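PDB 3SLR: uncharacterized protein BF1531 from Bacteroides fragilis, which is of unknown function, though its N-terminal SGNH-hydrolase-like part and magnesium-bound phosphatase domain suggest that it may hydrolyse ester bonds. Local coordinates for residues L28-T33 and T86-E91. Sequence-based numbering, arbitrary orientation.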
ATOM      1  N   LEU A  28      19.421   4.071  -0.647  1.00 14.86           N
ATOM      2  CA  LEU A  28      20.456   4.157   0.381  1.00 14.14           C
ATOM      3  C   LEU A  28      19.897   3.619   1.695  1.00 16.06           C
ATOM      4  O   LEU A  28      18.846   4.065   2.154  1.00 17.93           O
ATOM      5  CB  LEU A  28      20.905   5.611   0.568  1.00 17.22           C
ATOM      6  CG  LEU A  28      21.296   6.403  -0.686  1.00 16.70           C
ATOM      7  CD1 LEU A  28      20.063   7.052  -1.304  1.00 17.87           C
ATOM      8  CD2 LEU A  28      22.313   7.469  -0.345  1.00 19.16           C
ATOM      9  N   GLY A  29      20.602   2.674   2.309  1.00 14.77           N
ATOM     10  CA  GLY A  29      20.106   2.060   3.531  1.00 14.58           C
ATOM     11  C   GLY A  29      21.197   1.771   4.536  1.00 15.41           C
ATOM     12  O   GLY A  29      22.383   1.819   4.194  1.00 17.09           O
ATOM     13  N   ASP A  30      20.807   1.484   5.778  1.00 13.54           N
ATOM     14  CA  ASP A  30      21.783   1.129   6.813  1.00 15.31           C
ATOM     15  C   ASP A  30      21.816  -0.376   7.112  1.00 14.46           C
ATOM     16  O   ASP A  30      22.459  -0.824   8.065  1.00 15.00           O
ATOM     17  CB  ASP A  30      21.612   1.969   8.093  1.00 15.20           C
ATOM     18  CG  ASP A  30      20.228   1.823   8.744  1.00 17.33           C
ATOM     19  OD1 ASP A  30      19.524   0.818   8.525  1.00 14.60           O
ATOM     20  OD2 ASP A  30      19.857   2.726   9.517  1.00 17.12           O
ATOM     21  N   THR A  31      21.129  -1.149   6.280  1.00 15.52           N
ATOM     22  CA  THR A  31      21.295  -2.605   6.269  1.00 15.18           C
ATOM     23  C   THR A  31      21.651  -3.008   4.837  1.00 16.25           C
ATOM     24  O   THR A  31      21.738  -2.151   3.966  1.00 17.40           O
ATOM     25  CB  THR A  31      20.042  -3.354   6.769  1.00 17.95           C
ATOM     26  OG1 THR A  31      18.894  -3.024   5.959  1.00 15.95           O
ATOM     27  CG2 THR A  31      19.767  -2.995   8.231  1.00 14.97           C
ATOM     28  N   ALA A  32      21.870  -4.294   4.584  1.00 14.77           N
ATOM     29  CA  ALA A  32      22.261  -4.716   3.234  1.00 19.01           C
ATOM     30  C   ALA A  32      21.101  -4.575   2.250  1.00 16.68           C
ATOM     31  O   ALA A  32      20.031  -5.146   2.456  1.00 16.73           O
ATOM     32  CB  ALA A  32      22.788  -6.137   3.246  1.00 18.86           C
ATOM     33  N   THR A  33      21.322  -3.825   1.168  1.00 15.72           N
ATOM     34  CA  THR A  33      20.217  -3.447   0.276  1.00 18.24           C
ATOM     35  C   THR A  33      20.200  -4.141  -1.090  1.00 20.64           C
ATOM     36  O   THR A  33      19.360  -3.823  -1.933  1.00 18.32           O
ATOM     37  CB  THR A  33      20.169  -1.902   0.044  1.00 18.48           C
ATOM     38  OG1 THR A  33      21.461  -1.426  -0.359  1.00 20.34           O
ATOM     39  CG2 THR A  33      19.747  -1.177   1.304  1.00 18.61           C
ATOM     40  N   THR A  86      14.613   0.237  11.887  1.00 11.29           N
ATOM     41  CA  THR A  86      14.419   0.314  13.332  1.00 10.20           C
ATOM     42  C   THR A  86      15.545  -0.418  14.048  1.00 13.15           C
ATOM     43  O   THR A  86      16.029   0.023  15.089  1.00 12.54           O
ATOM     44  CB  THR A  86      13.084  -0.309  13.751  1.00 12.50           C
ATOM     45  OG1 THR A  86      12.028   0.342  13.044  1.00 14.33           O
ATOM     46  CG2 THR A  86      12.861  -0.162  15.264  1.00 13.00           C
ATOM     47  N   HIS A  87      15.957  -1.547  13.482  1.00 13.37           N
ATOM     48  CA  HIS A  87      16.982  -2.380  14.092  1.00 13.85           C
ATOM     49  C   HIS A  87      18.287  -1.630  14.358  1.00 13.50           C
ATOM     50  O   HIS A  87      18.892  -1.769  15.427  1.00 13.86           O
ATOM     51  CB  HIS A  87      17.244  -3.616  13.218  1.00 13.70           C
ATOM     52  CG  HIS A  87      17.919  -4.732  13.949  1.00 16.27           C
ATOM     53  ND1 HIS A  87      17.226  -5.804  14.473  1.00 15.56           N
ATOM     54  CD2 HIS A  87      19.218  -4.917  14.293  1.00 15.59           C
ATOM     55  CE1 HIS A  87      18.071  -6.613  15.087  1.00 18.43           C
ATOM     56  NE2 HIS A  87      19.288  -6.103  14.986  1.00 17.42           N
ATOM     57  N   LYS A  88      18.729  -0.852  13.381  1.00 12.65           N
ATOM     58  CA  LYS A  88      19.987  -0.122  13.507  1.00 13.49           C
ATOM     59  C   LYS A  88      19.830   1.097  14.417  1.00 14.01           C
ATOM     60  O   LYS A  88      20.771   1.469  15.130  1.00 13.82           O
ATOM     61  CB  LYS A  88      20.536   0.272  12.126  1.00 14.33           C
ATOM     62  CG  LYS A  88      20.955  -0.936  11.275  1.00 13.97           C
ATOM     63  CD  LYS A  88      22.155  -1.677  11.894  1.00 18.03           C
ATOM     64  CE  LYS A  88      22.447  -2.982  11.138  1.00 17.37           C
ATOM     65  NZ  LYS A  88      23.702  -3.647  11.638  1.00 20.27           N
ATOM     66  N   LEU A  89      18.641   1.694  14.417  1.00 13.53           N
ATOM     67  CA  LEU A  89      18.358   2.821  15.303  1.00 11.80           C
ATOM     68  C   LEU A  89      18.329   2.334  16.756  1.00 13.94           C
ATOM     69  O   LEU A  89      18.766   3.039  17.664  1.00 14.52           O
ATOM     70  CB  LEU A  89      17.024   3.492  14.934  1.00 14.56           C
ATOM     71  CG  LEU A  89      16.664   4.768  15.720  1.00 15.44           C
ATOM     72  CD1 LEU A  89      17.616   5.910  15.369  1.00 16.98           C
ATOM     73  CD2 LEU A  89      15.224   5.180  15.467  1.00 17.19           C
ATOM     74  N   LEU A  90      17.802   1.127  16.959  1.00 12.54           N
ATOM     75  CA  LEU A  90      17.783   0.484  18.273  1.00 13.78           C
ATOM     76  C   LEU A  90      19.207   0.334  18.795  1.00 15.89           C
ATOM     77  O   LEU A  90      19.487   0.624  19.962  1.00 13.42           O
ATOM     78  CB  LEU A  90      17.123  -0.896  18.168  1.00 15.11           C
ATOM     79  CG  LEU A  90      16.837  -1.651  19.465  1.00 16.37           C
ATOM     80  CD1 LEU A  90      15.742  -0.953  20.223  1.00 18.63           C
ATOM     81  CD2 LEU A  90      16.422  -3.096  19.145  1.00 16.99           C
ATOM     82  N   GLU A  91      20.123  -0.106  17.931  1.00 12.34           N
ATOM     83  CA  GLU A  91      21.519  -0.204  18.335  1.00 13.99           C
ATOM     84  C   GLU A  91      22.102   1.168  18.673  1.00 13.80           C
ATOM     85  O   GLU A  91      22.781   1.332  19.690  1.00 15.46           O
ATOM     86  CB  GLU A  91      22.365  -0.897  17.269  1.00 12.58           C
ATOM     87  CG  GLU A  91      23.846  -0.852  17.630  1.00 15.88           C
ATOM     88  CD  GLU A  91      24.703  -1.785  16.804  1.00 19.32           C
ATOM     89  OE1 GLU A  91      24.512  -1.844  15.579  1.00 19.30           O
ATOM     90  OE2 GLU A  91      25.581  -2.451  17.386  1.00 21.48           O
TER
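K88 meets D30 and T31 with its aliphatic chain: chi1 at -66° sets CG anti to the carbonyl carbon, beside the backbone N, and the chain then bends once, at chi2 (-66°). From chi3 onward the chain is extended, which carries NZ past D30 instead of onto it. On the other side, D30 has chi1 at 59°, with CG held between the backbone N and the carbonyl carbon, and its carboxylate lies alongside the first methylenes of K88. The distances bear this out: K88 CB is 3.6 Å from D30 OD2, and K88 CG is 3.6 Å from D30 OD1. The carbonyl D30 O also approaches K88 CG, at 3.5 Å, while T31 adds its methyl, CG2 standing 3.9 Å from K88 CG and 4.0 Å from K88 CE. In the parallel sheet of the FkbH N-terminal domain, assigned to the SGNH hydrolase clan, strand 22-29 ends just before D30, and helix 86-94 follows the neighbouring strand 79-83, so the contact joins two adjacent strand-end connections. The opposite charges do not pair, since D30 OD1 and K88 NZ are 6.9 Å apart. NZ instead forms a salt bridge with E195 and a hydrogen bond with Y191 OH. D30 OD1 bonds S85 OG, which is also bonded to K88 N, linking the carboxylate to the first turn of the helix.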